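Local coordinates for protein AT5g51070/K3K7_27 (Arabidopsis thaliana, PDB 5GKM) that probably hydrolyses ATP as a Clp-family chaperone associated with the caseinolytic protease, the present chain being its all-helical N-terminal domain, at residues Arg9-Ala14 with Gln116-Glu121; Phe20-Ala25 with His37-Gly41; Met32-Gln36 with Lys78-Ala82; Arg101-Ala105 with Gly126-Asp131. All coordinates share one frame; numbering follows the deposited sequence.

From the N terminus, residues 9-14 lead into helix 12-27 and meet residues 116-121 more than 100 residues later, so contact 1 closes a large loop. Contacts 2 and 3 nest inside it. Contact 2 packs helix 12-27 on helix 35-45 across a short connection. Contact 3 starts in that connection, runs into the first residues of helix 35-45 and crosses contact 2; it brings in residues 78-82 from between helices 59-71 and 97-112. Contact 4 follows contacts 2 and 3 in series; its segments alternate with those of contact 1, and it packs helix 97-112 against helix 120-130. Contacts 2, 3 and 4 touch through Ser21 with Val33, Leu38 with Val102, and Thr35 with Leu127.

Contact 1. Residues Arg9-Ala14 with Gln116-Glu121; sequences RFTERA and QYIAPE
Phe10 and Ile118 form a single parallel beta bridge, in which Ile118 brackets Phe10 with its N-H and C=O: Ile118 N donates to Arg9 O at 2.9 Å, and Thr11 N donates to Ile118 O, also at 2.9 Å. The tight part lies beneath this bridge. Ile118 CG2 sits over one face of the Phe10 ring, offset toward its rim and 3.8 Å from the centroid, a CH-pi contact, while Ile118 CD1 reaches back to Arg9 CB. Val107 and Ile123 from neighbouring helices close round the ring. Thr11 is the N-cap of helix 12-27: with chi1 at 71° its OG1 is turned back to accept from Ala14 N at 3.1 Å, and Ala14 CB packs on the ring of Pro120, in the first turn of helix 120-130.

The loose, solvent side is the Arg9 end. There the extended Arg9 runs alongside Gln116, and NH1 holds two oxygens at once, Gln116 OE1 at 2.8 Å and Gln116 O at 3.0 Å. The other end is a more enclosed charged cluster. The Arg13 guanidinium covers Pro120 CG with its face and offers its edge to Glu121, NH1 meeting the syn lone pair of OE2 at 3.1 Å; Arg13 also pairs with Glu45. Glu121 lies between Arg13 and Arg156, which would probably stabilise its negative charge; the bridge to Arg13 links the first turns of helices 12-27 and 120-130.

Contact 2. Residues Phe20-Ala25 with His37-Gly41; sequences FSQKEA and HLLLG
Ser21 O accepts the helical bond from Ala25 N at 2.9 Å, and His37 CB of the facing helix lies against the same oxygen at 3.9 Å. Ser21 is the pivot of the crossing: its CB presses on His37 O at 3.4 Å and lies 3.6 Å from Leu38 CA, and in the conformer given OG turns back to Ile18 O of its own helix. Gly41 brings the bare backbone close, its CA 3.8 Å from Ser21 N and also against Phe20 CB, and the axes of the two short segments approach to 7.4 Å at 120°.

Flanking groups fill the rest. Ala25 CB stands over one face of the His37 imidazole, offset toward its rim, 4.0 Å from the centroid in a CH-pi contact. The ring is fixed in turn because ND1 pairs with Tyr34 N at the start of helix 35-45. On the other flank, Glu24 lays its methylene CG against Leu40 CB at 3.8 Å, and the bend at chi2 carries the carboxylate past Leu40 to a salt bridge with Arg63. Ser21 and Gly41 at the crossing let the two backbones come close, making this one of the core helix pairs of the all-helical Clp N-terminal domain.

Contact 3. Residues Met32-Gln36 with Lys78-Ala82; sequences MVYTQ and KQEEA
Gln36 and Gln79 meet through their amides in a cyclic pair of hydrogen bonds. Gln36 NE2 donates to Gln79 OE1 at 3.0 Å, Gln79 NE2 returns a bond to Gln36 OE1 at 3.1 Å, and both are nearly straight. Each acceptor uses an in-plane lone pair, and the two amides are nearly coplanar, so one N-H and one lone pair on each side are consumed by the partner. Gln36 reaches this position with CG between its backbone N and carbonyl carbon (chi1 71°); Trp70 and Ser134 pack beside the pair.

The Gln79 side chain lies flat on Tyr34. Its amide is stacked over the ring with the planes 12° apart, CD coming within 3.4 Å of Tyr34 CD2, and CB makes a CH-pi contact 3.7 Å from the ring centroid. At the far end of the ring, a water in the ring plane is 2.8 Å from Tyr34 OH and donates to Glu81 O at 2.8 Å. Glu81 CB packs by the same hydroxyl, its OE1 accepts from Ile97 N at the start of helix 97-112, and Met32 SD rests loosely beside that carboxylate. The paired bonds fix the rotation of both amides and hold Gln79 flat on the tyrosine, so an otherwise irregular segment is held by the amide pair and the water bridge together with the ring stack.

Contact 4. Residues Arg101-Ala105 with Gly126-Asp131; sequences RVFEA and GLFTVD
Val102 meets Gly126 and Leu127 where helix 97-112 crosses helix 120-130, a steep helix-helix packing within the all-helical Clp N-terminal domain; the axes of the short segments pass 8.5 Å apart at 114°. Apolar contacts make up most of it. Val102 CG1, anti to its own backbone N (chi1 165°), inserts against Leu127 N at 3.6 Å, and its other branch, CG2, faces Val130 CG2 at 4.0 Å and Asp131 CB. That Val130 methyl also touches Ala105 CB at 3.7 Å, thereby lying between Val102 and Ala105, about a turn apart. Gly126 has no side chain, and its CA comes within 4.1 Å of Ala105 CB. Behind the valine, Leu38 of helix 35-45 adds a further layer.

Among the polar groups, Gly126 O accepts from both Val130 N, at 2.9 Å, and Thr129 N, while Asp131 turns from the interface to bond through OD2 with Thr35 OG1 and Ala135 N. At the exposed margin, the extended Arg101 side chain crosses over Val130, setting a guanidinium face rather than an N-H against its backbone: Val130 O stands 3.3 Å above the guanidinium plane, over its centre.

Contact 1. Residues Arg9-Ala14 with Gln116-Glu121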
loop_
_atom_site.group_PDB
_atom_site.type_symbol
_atom_site.label_atom_id
_atom_site.label_comp_id
_atom_site.label_asym_id
_atom_site.label_seq_id
_atom_site.Cartn_x
_atom_site.Cartn_y
_atom_site.Cartn_z
ATOM N N ARG A 9 10.796 3.411 -13.021
ATOM C CA ARG A 9 11.620 3.780 -11.912
ATOM C C ARG A 9 11.280 3.155 -10.588
ATOM O O ARG A 9 11.918 3.416 -9.639
ATOM C CB ARG A 9 11.766 5.272 -11.797
ATOM C CG ARG A 9 12.675 5.779 -12.894
ATOM C CD ARG A 9 13.296 7.085 -12.533
ATOM N NE ARG A 9 14.111 7.551 -13.601
ATOM C CZ ARG A 9 15.394 7.820 -13.505
ATOM N NH1 ARG A 9 15.998 7.714 -12.353
ATOM N NH2 ARG A 9 16.057 8.234 -14.578
ATOM N N PHE A 10 10.273 2.308 -10.579
ATOM C CA PHE A 10 9.905 1.610 -9.368
ATOM C C PHE A 10 10.872 0.450 -9.120
ATOM O O PHE A 10 11.179 -0.269 -10.018
ATOM C CB PHE A 10 8.460 1.104 -9.432
ATOM C CG PHE A 10 7.407 2.162 -9.215
ATOM C CD1 PHE A 10 7.324 3.239 -10.033
ATOM C CD2 PHE A 10 6.469 2.036 -8.226
ATOM C CE1 PHE A 10 6.367 4.199 -9.843
ATOM C CE2 PHE A 10 5.509 2.986 -8.051
ATOM C CZ PHE A 10 5.464 4.078 -8.876
ATOM N N THR A 11 11.337 0.302 -7.900
ATOM C CA THR A 11 12.234 -0.751 -7.583
ATOM C C THR A 11 11.552 -2.114 -7.639
ATOM O O THR A 11 10.365 -2.244 -7.600
ATOM C CB THR A 11 12.881 -0.620 -6.211
ATOM O OG1 THR A 11 11.927 -0.863 -5.182
ATOM C CG2 THR A 11 13.508 0.760 -6.049
ATOM N N GLU A 12 12.407 -3.118 -7.740
ATOM C CA GLU A 12 11.905 -4.569 -7.637
ATOM C C GLU A 12 10.959 -4.911 -6.345
ATOM O O GLU A 12 9.949 -5.458 -6.505
ATOM C CB GLU A 12 13.080 -5.558 -7.663
ATOM C CG GLU A 12 12.654 -6.995 -7.550
ATOM C CD GLU A 12 13.816 -7.948 -7.233
ATOM O OE1 GLU A 12 14.998 -7.562 -7.299
ATOM O OE2 GLU A 12 13.549 -9.068 -6.790
ATOM N N ARG A 13 11.353 -4.346 -5.219
ATOM C CA ARG A 13 10.551 -4.434 -4.050
ATOM C C ARG A 13 9.241 -3.698 -4.249
ATOM O O ARG A 13 8.256 -4.145 -3.777
ATOM C CB ARG A 13 11.200 -3.861 -2.799
ATOM C CG ARG A 13 12.486 -4.528 -2.382
ATOM C CD ARG A 13 13.013 -4.003 -1.053
ATOM N NE ARG A 13 11.965 -4.027 -0.076
ATOM C CZ ARG A 13 11.751 -3.078 0.799
ATOM N NH1 ARG A 13 12.553 -2.044 0.855
ATOM N NH2 ARG A 13 10.700 -3.166 1.594
ATOM N N ALA A 14 9.300 -2.527 -4.840
ATOM C CA ALA A 14 8.076 -1.775 -4.975
ATOM C C ALA A 14 7.072 -2.492 -5.888
ATOM O O ALA A 14 5.920 -2.479 -5.655
ATOM C CB ALA A 14 8.365 -0.390 -5.497
ATOM N N GLN A 116 16.648 8.265 -7.378
ATOM C CA GLN A 116 16.623 7.715 -8.677
ATOM C C GLN A 116 15.527 6.664 -8.844
ATOM O O GLN A 116 15.306 6.203 -9.895
ATOM C CB GLN A 116 17.980 7.107 -9.017
ATOM C CG GLN A 116 19.099 8.135 -9.097
ATOM C CD GLN A 116 18.846 9.195 -10.136
ATOM O OE1 GLN A 116 18.291 8.929 -11.185
ATOM N NE2 GLN A 116 19.284 10.400 -9.860
ATOM N N TYR A 117 14.894 6.305 -7.760
ATOM C CA TYR A 117 13.993 5.177 -7.736
ATOM C C TYR A 117 12.787 5.459 -6.869
ATOM O O TYR A 117 12.842 6.297 -6.075
ATOM C CB TYR A 117 14.678 3.927 -7.197
ATOM C CG TYR A 117 15.355 4.076 -5.838
ATOM C CD1 TYR A 117 14.637 4.014 -4.694
ATOM C CD2 TYR A 117 16.727 4.275 -5.721
ATOM C CE1 TYR A 117 15.194 4.152 -3.471
ATOM C CE2 TYR A 117 17.315 4.379 -4.504
ATOM C CZ TYR A 117 16.549 4.340 -3.372
ATOM O OH TYR A 117 17.151 4.470 -2.154
ATOM N N ILE A 118 11.723 4.702 -7.061
ATOM C CA ILE A 118 10.568 4.742 -6.184
ATOM C C ILE A 118 10.553 3.399 -5.471
ATOM O O ILE A 118 10.408 2.390 -6.071
ATOM C CB ILE A 118 9.223 4.894 -6.935
ATOM C CG1 ILE A 118 9.064 6.253 -7.576
ATOM C CG2 ILE A 118 8.066 4.768 -5.984
ATOM C CD1 ILE A 118 9.672 6.388 -8.924
ATOM N N ALA A 119 10.779 3.453 -4.186
ATOM C CA ALA A 119 10.797 2.306 -3.331
ATOM C C ALA A 119 9.480 2.131 -2.596
ATOM O O ALA A 119 8.683 2.944 -2.577
ATOM C CB ALA A 119 11.953 2.373 -2.350
ATOM N N PRO A 120 9.350 0.987 -1.932
ATOM C CA PRO A 120 8.132 0.777 -1.142
ATOM C C PRO A 120 7.934 1.882 -0.074
ATOM O O PRO A 120 6.858 2.212 0.279
ATOM C CB PRO A 120 8.398 -0.573 -0.453
ATOM C CG PRO A 120 9.253 -1.289 -1.383
ATOM C CD PRO A 120 10.176 -0.231 -1.915
ATOM N N GLU A 121 9.052 2.383 0.408
ATOM C CA GLU A 121 9.014 3.398 1.424
ATOM C C GLU A 121 8.388 4.699 0.905
ATOM O O GLU A 121 7.714 5.341 1.592
ATOM C CB GLU A 121 10.387 3.609 2.004
ATOM C CG GLU A 121 10.808 2.427 2.820
ATOM C CD GLU A 121 11.339 1.244 2.021
ATOM O OE1 GLU A 121 11.683 1.317 0.885
ATOM O OE2 GLU A 121 11.432 0.246 2.644
#

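Contact 2. Residues Phe20-Ala25 with His37-Gly41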
loop_
_atom_site.group_PDB
_atom_site.type_symbol
_atom_site.label_atom_id
_atom_site.label_comp_id
_atom_site.label_asym_id
_atom_site.label_seq_id
_atom_site.Cartn_x
_atom_site.Cartn_y
_atom_site.Cartn_z
ATOM N N PHE A 20 1.558 -7.798 -5.050
ATOM C CA PHE A 20 0.961 -8.418 -3.885
ATOM C C PHE A 20 -0.322 -7.708 -3.565
ATOM O O PHE A 20 -1.173 -8.281 -3.049
ATOM C CB PHE A 20 1.869 -8.472 -2.654
ATOM C CG PHE A 20 3.069 -9.354 -2.802
ATOM C CD1 PHE A 20 3.153 -10.279 -3.792
ATOM C CD2 PHE A 20 4.090 -9.285 -1.903
ATOM C CE1 PHE A 20 4.270 -11.078 -3.918
ATOM C CE2 PHE A 20 5.191 -10.095 -1.994
ATOM C CZ PHE A 20 5.294 -10.986 -3.017
ATOM N N SER A 21 -0.335 -6.403 -3.818
ATOM C CA SER A 21 -1.676 -5.693 -3.503
ATOM C C SER A 21 -2.974 -6.197 -4.299
ATOM O O SER A 21 -3.997 -6.342 -3.797
ATOM C CB SER A 21 -1.533 -4.168 -3.641
ATOM O OG SER A 21 -1.491 -3.714 -5.000
ATOM N N GLN A 22 -2.588 -6.579 -5.509
ATOM C CA GLN A 22 -3.511 -7.221 -6.433
ATOM C C GLN A 22 -3.931 -8.596 -5.928
ATOM O O GLN A 22 -5.067 -8.881 -5.878
ATOM C CB GLN A 22 -2.948 -7.313 -7.821
ATOM C CG GLN A 22 -2.710 -5.965 -8.487
ATOM C CD GLN A 22 -1.961 -6.086 -9.789
ATOM O OE1 GLN A 22 -0.921 -6.632 -9.857
ATOM N NE2 GLN A 22 -2.544 -5.592 -10.814
ATOM N N LYS A 23 -2.957 -9.363 -5.494
ATOM C CA LYS A 23 -3.279 -10.640 -4.903
ATOM C C LYS A 23 -4.101 -10.520 -3.650
ATOM O O LYS A 23 -4.987 -11.271 -3.448
ATOM C CB LYS A 23 -2.043 -11.410 -4.538
ATOM C CG LYS A 23 -1.130 -11.653 -5.680
ATOM C CD LYS A 23 -1.704 -12.578 -6.723
ATOM C CE LYS A 23 -2.334 -13.854 -6.175
ATOM N NZ LYS A 23 -1.470 -14.642 -5.278
ATOM N N GLU A 24 -3.755 -9.582 -2.789
ATOM C CA GLU A 24 -4.489 -9.401 -1.565
ATOM C C GLU A 24 -5.932 -8.987 -1.784
ATOM O O GLU A 24 -6.800 -9.424 -1.109
ATOM C CB GLU A 24 -3.806 -8.421 -0.629
ATOM C CG GLU A 24 -2.456 -8.907 -0.147
ATOM C CD GLU A 24 -2.508 -10.089 0.804
ATOM O OE1 GLU A 24 -3.332 -10.152 1.659
ATOM O OE2 GLU A 24 -1.678 -10.947 0.669
ATOM N N ALA A 25 -6.117 -8.101 -2.743
ATOM C CA ALA A 25 -7.439 -7.649 -3.087
ATOM C C ALA A 25 -8.253 -8.805 -3.631
ATOM O O ALA A 25 -9.368 -8.974 -3.264
ATOM C CB ALA A 25 -7.389 -6.495 -4.092
ATOM N N HIS A 37 -5.782 -2.331 0.377
ATOM C CA HIS A 37 -5.137 -3.432 -0.274
ATOM C C HIS A 37 -3.680 -3.194 -0.562
ATOM O O HIS A 37 -2.879 -4.062 -0.490
ATOM C CB HIS A 37 -5.900 -3.881 -1.509
ATOM C CG HIS A 37 -7.369 -3.995 -1.276
ATOM N ND1 HIS A 37 -8.283 -3.327 -1.999
ATOM C CD2 HIS A 37 -8.070 -4.723 -0.337
ATOM C CE1 HIS A 37 -9.494 -3.614 -1.538
ATOM N NE2 HIS A 37 -9.363 -4.479 -0.527
ATOM N N LEU A 38 -3.391 -1.969 -0.947
ATOM C CA LEU A 38 -2.011 -1.571 -1.125
ATOM C C LEU A 38 -1.243 -1.695 0.211
ATOM O O LEU A 38 -0.140 -2.095 0.238
ATOM C CB LEU A 38 -1.951 -0.140 -1.648
ATOM C CG LEU A 38 -0.539 0.365 -1.878
ATOM C CD1 LEU A 38 0.258 -0.504 -2.853
ATOM C CD2 LEU A 38 -0.578 1.803 -2.337
ATOM N N LEU A 39 -1.919 -1.350 1.277
ATOM C CA LEU A 39 -1.295 -1.485 2.573
ATOM C C LEU A 39 -0.955 -2.940 2.828
ATOM O O LEU A 39 0.094 -3.230 3.266
ATOM C CB LEU A 39 -2.206 -0.940 3.678
ATOM C CG LEU A 39 -1.718 -1.147 5.100
ATOM C CD1 LEU A 39 -0.398 -0.446 5.369
ATOM C CD2 LEU A 39 -2.783 -0.653 6.053
ATOM N N LEU A 40 -1.871 -3.820 2.477
ATOM C CA LEU A 40 -1.600 -5.230 2.623
ATOM C C LEU A 40 -0.403 -5.699 1.783
ATOM O O LEU A 40 0.389 -6.415 2.237
ATOM C CB LEU A 40 -2.824 -6.085 2.318
ATOM C CG LEU A 40 -4.030 -5.928 3.230
ATOM C CD1 LEU A 40 -5.184 -6.829 2.804
ATOM C CD2 LEU A 40 -3.679 -6.247 4.668
ATOM N N GLY A 41 -0.314 -5.221 0.557
ATOM C CA GLY A 41 0.799 -5.577 -0.269
ATOM C C GLY A 41 2.147 -5.135 0.269
ATOM O O GLY A 41 3.094 -5.813 0.176
#

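Contact 3. Residues Met32-Gln36 with Lys78-Ala82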
loop_
_atom_site.group_PDB
_atom_site.type_symbol
_atom_site.label_atom_id
_atom_site.label_comp_id
_atom_site.label_asym_id
_atom_site.label_seq_id
_atom_site.Cartn_x
_atom_site.Cartn_y
_atom_site.Cartn_z
ATOM N N MET A 32 -10.769 -4.547 -7.776
ATOM C CA MET A 32 -9.986 -3.362 -7.911
ATOM C C MET A 32 -9.185 -3.167 -6.633
ATOM O O MET A 32 -9.648 -3.442 -5.612
ATOM C CB MET A 32 -10.919 -2.201 -8.128
ATOM C CG MET A 32 -10.210 -0.910 -8.194
ATOM S SD MET A 32 -11.291 0.397 -8.730
ATOM C CE MET A 32 -10.858 0.293 -10.432
ATOM N N VAL A 33 -7.987 -2.645 -6.766
ATOM C CA VAL A 33 -7.125 -2.463 -5.623
ATOM C C VAL A 33 -7.350 -1.074 -5.038
ATOM O O VAL A 33 -7.124 -0.105 -5.665
ATOM C CB VAL A 33 -5.662 -2.500 -6.073
ATOM C CG1 VAL A 33 -4.739 -2.247 -4.913
ATOM C CG2 VAL A 33 -5.336 -3.828 -6.688
ATOM N N TYR A 34 -7.835 -1.032 -3.820
ATOM C CA TYR A 34 -7.989 0.195 -3.100
ATOM C C TYR A 34 -6.834 0.320 -2.083
ATOM O O TYR A 34 -6.021 -0.520 -2.011
ATOM C CB TYR A 34 -9.355 0.309 -2.450
ATOM C CG TYR A 34 -10.501 0.613 -3.384
ATOM C CD1 TYR A 34 -11.116 -0.368 -4.094
ATOM C CD2 TYR A 34 -10.956 1.888 -3.510
ATOM C CE1 TYR A 34 -12.168 -0.074 -4.930
ATOM C CE2 TYR A 34 -12.007 2.207 -4.347
ATOM C CZ TYR A 34 -12.594 1.220 -5.071
ATOM O OH TYR A 34 -13.661 1.536 -5.866
ATOM N N THR A 35 -6.778 1.421 -1.365
ATOM C CA THR A 35 -5.579 1.719 -0.623
ATOM C C THR A 35 -5.313 0.791 0.540
ATOM O O THR A 35 -4.217 0.611 0.904
ATOM C CB THR A 35 -5.442 3.197 -0.230
ATOM O OG1 THR A 35 -6.597 3.631 0.451
ATOM C CG2 THR A 35 -5.244 3.980 -1.450
ATOM N N GLN A 36 -6.367 0.264 1.132
ATOM C CA GLN A 36 -6.162 -0.733 2.172
ATOM C C GLN A 36 -5.493 -2.018 1.621
ATOM O O GLN A 36 -4.823 -2.695 2.301
ATOM C CB GLN A 36 -7.447 -1.050 2.953
ATOM C CG GLN A 36 -8.500 -1.822 2.179
ATOM C CD GLN A 36 -9.434 -0.947 1.383
ATOM O OE1 GLN A 36 -9.146 0.173 1.078
ATOM N NE2 GLN A 36 -10.579 -1.495 1.076
ATOM N N LYS A 78 -17.481 4.812 -0.528
ATOM C CA LYS A 78 -16.421 5.475 -1.265
ATOM C C LYS A 78 -15.722 4.581 -2.262
ATOM O O LYS A 78 -14.885 5.027 -2.968
ATOM C CB LYS A 78 -15.354 6.013 -0.291
ATOM C CG LYS A 78 -15.771 7.192 0.521
ATOM C CD LYS A 78 -14.588 7.791 1.204
ATOM C CE LYS A 78 -13.850 6.749 2.022
ATOM N NZ LYS A 78 -14.670 5.968 2.961
ATOM N N GLN A 79 -16.046 3.305 -2.274
ATOM C CA GLN A 79 -15.292 2.327 -3.029
ATOM C C GLN A 79 -16.211 1.551 -3.942
ATOM O O GLN A 79 -16.344 0.388 -3.850
ATOM C CB GLN A 79 -14.498 1.377 -2.091
ATOM C CG GLN A 79 -13.622 2.103 -1.082
ATOM C CD GLN A 79 -12.488 1.258 -0.498
ATOM O OE1 GLN A 79 -12.500 0.073 -0.580
ATOM N NE2 GLN A 79 -11.523 1.929 0.122
ATOM N N GLU A 80 -16.775 2.276 -4.888
ATOM C CA GLU A 80 -17.660 1.698 -5.875
ATOM C C GLU A 80 -17.332 2.192 -7.262
ATOM O O GLU A 80 -18.198 2.419 -8.044
ATOM C CB GLU A 80 -19.119 2.003 -5.536
ATOM C CG GLU A 80 -19.526 1.435 -4.198
ATOM C CD GLU A 80 -21.016 1.385 -3.989
ATOM O OE1 GLU A 80 -21.743 1.759 -4.847
ATOM O OE2 GLU A 80 -21.407 0.941 -2.948
ATOM N N GLU A 81 -16.051 2.332 -7.544
ATOM C CA GLU A 81 -15.618 2.700 -8.869
ATOM C C GLU A 81 -15.927 1.586 -9.811
ATOM O O GLU A 81 -15.853 0.451 -9.471
ATOM C CB GLU A 81 -14.115 3.041 -8.889
ATOM C CG GLU A 81 -13.828 4.356 -8.244
ATOM C CD GLU A 81 -12.385 4.558 -7.813
ATOM O OE1 GLU A 81 -11.530 4.179 -8.533
ATOM O OE2 GLU A 81 -12.228 5.163 -6.768
ATOM N N ALA A 82 -16.299 1.949 -11.014
ATOM C CA ALA A 82 -16.570 0.982 -12.046
ATOM C C ALA A 82 -15.249 0.639 -12.717
ATOM O O ALA A 82 -14.450 1.530 -12.962
ATOM C CB ALA A 82 -17.535 1.578 -13.062
HETATM O O HOH W 1 -14.844 -0.670 -7.144
#

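Contact 4. Residues Arg101-Ala105 with Gly126-Asp131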
loop_
_atom_site.group_PDB
_atom_site.type_symbol
_atom_site.label_atom_id
_atom_site.label_comp_id
_atom_site.label_asym_id
_atom_site.label_seq_id
_atom_site.Cartn_x
_atom_site.Cartn_y
_atom_site.Cartn_z
ATOM N N ARG A 101 -3.490 7.780 -6.988
ATOM C CA ARG A 101 -3.066 9.013 -6.386
ATOM C C ARG A 101 -1.860 8.734 -5.505
ATOM O O ARG A 101 -0.934 9.450 -5.509
ATOM C CB ARG A 101 -4.195 9.625 -5.598
ATOM C CG ARG A 101 -3.821 10.886 -4.894
ATOM C CD ARG A 101 -5.004 11.697 -4.402
ATOM N NE ARG A 101 -4.529 12.688 -3.422
ATOM C CZ ARG A 101 -5.267 13.367 -2.551
ATOM N NH1 ARG A 101 -6.567 13.246 -2.512
ATOM N NH2 ARG A 101 -4.693 14.187 -1.700
ATOM N N VAL A 102 -1.923 7.640 -4.769
ATOM C CA VAL A 102 -0.814 7.289 -3.928
ATOM C C VAL A 102 0.465 7.032 -4.727
ATOM O O VAL A 102 1.527 7.420 -4.343
ATOM C CB VAL A 102 -1.182 6.073 -3.036
ATOM C CG1 VAL A 102 0.041 5.434 -2.403
ATOM C CG2 VAL A 102 -2.180 6.502 -1.986
ATOM N N PHE A 103 0.322 6.337 -5.827
ATOM C CA PHE A 103 1.459 6.009 -6.615
ATOM C C PHE A 103 2.075 7.306 -7.137
ATOM O O PHE A 103 3.227 7.424 -7.216
ATOM C CB PHE A 103 1.105 5.130 -7.833
ATOM C CG PHE A 103 0.706 3.724 -7.506
ATOM C CD1 PHE A 103 1.130 3.123 -6.391
ATOM C CD2 PHE A 103 -0.079 3.018 -8.354
ATOM C CE1 PHE A 103 0.765 1.843 -6.072
ATOM C CE2 PHE A 103 -0.442 1.724 -8.057
ATOM C CZ PHE A 103 0.001 1.138 -6.911
ATOM N N GLU A 104 1.221 8.236 -7.558
ATOM C CA GLU A 104 1.724 9.518 -8.076
ATOM C C GLU A 104 2.435 10.277 -6.973
ATOM O O GLU A 104 3.451 10.819 -7.197
ATOM C CB GLU A 104 0.647 10.395 -8.759
ATOM C CG GLU A 104 1.123 11.804 -9.146
ATOM C CD GLU A 104 2.275 11.875 -10.170
ATOM O OE1 GLU A 104 2.538 10.915 -10.867
ATOM O OE2 GLU A 104 2.916 12.941 -10.288
ATOM N N ALA A 105 1.887 10.222 -5.781
ATOM C CA ALA A 105 2.558 10.877 -4.662
ATOM C C ALA A 105 3.929 10.266 -4.391
ATOM O O ALA A 105 4.822 10.925 -4.045
ATOM C CB ALA A 105 1.727 10.828 -3.398
ATOM N N GLY A 126 3.414 8.012 0.630
ATOM C CA GLY A 126 2.251 8.429 -0.117
ATOM C C GLY A 126 0.972 7.919 0.491
ATOM O O GLY A 126 0.044 8.618 0.615
ATOM N N LEU A 127 0.992 6.659 0.878
ATOM C CA LEU A 127 -0.178 6.034 1.361
ATOM C C LEU A 127 -0.664 6.721 2.607
ATOM O O LEU A 127 -1.833 6.859 2.828
ATOM C CB LEU A 127 0.111 4.564 1.617
ATOM C CG LEU A 127 -0.955 3.643 2.179
ATOM C CD1 LEU A 127 -2.132 3.643 1.231
ATOM C CD2 LEU A 127 -0.439 2.227 2.360
ATOM N N PHE A 128 0.283 7.145 3.411
ATOM C CA PHE A 128 -0.029 7.675 4.712
ATOM C C PHE A 128 -0.205 9.185 4.694
ATOM O O PHE A 128 -0.294 9.759 5.728
ATOM C CB PHE A 128 1.059 7.300 5.735
ATOM C CG PHE A 128 1.239 5.814 5.911
ATOM C CD1 PHE A 128 0.174 4.982 5.728
ATOM C CD2 PHE A 128 2.458 5.252 6.261
ATOM C CE1 PHE A 128 0.303 3.639 5.857
ATOM C CE2 PHE A 128 2.600 3.881 6.392
ATOM C CZ PHE A 128 1.521 3.094 6.165
ATOM N N THR A 129 -0.126 9.791 3.519
ATOM C CA THR A 129 -0.367 11.216 3.378
ATOM C C THR A 129 -1.440 11.633 2.404
ATOM O O THR A 129 -1.962 12.686 2.553
ATOM C CB THR A 129 0.896 11.994 3.062
ATOM O OG1 THR A 129 1.481 11.506 1.877
ATOM C CG2 THR A 129 1.911 11.895 4.176
ATOM N N VAL A 130 -1.717 10.851 1.389
ATOM C CA VAL A 130 -2.674 11.263 0.369
ATOM C C VAL A 130 -3.852 10.341 0.071
ATOM O O VAL A 130 -4.518 10.534 -0.918
ATOM C CB VAL A 130 -1.988 11.616 -0.968
ATOM C CG1 VAL A 130 -0.914 12.639 -0.743
ATOM C CG2 VAL A 130 -1.467 10.386 -1.665
ATOM N N ASP A 131 -4.083 9.346 0.914
ATOM C CA ASP A 131 -5.164 8.411 0.642
ATOM C C ASP A 131 -6.551 8.855 1.155
ATOM O O ASP A 131 -6.683 9.944 1.591
ATOM C CB ASP A 131 -4.828 6.946 0.998
ATOM C CG ASP A 131 -5.414 6.493 2.330
ATOM O OD1 ASP A 131 -5.528 7.360 3.163
ATOM O OD2 ASP A 131 -5.689 5.317 2.531
#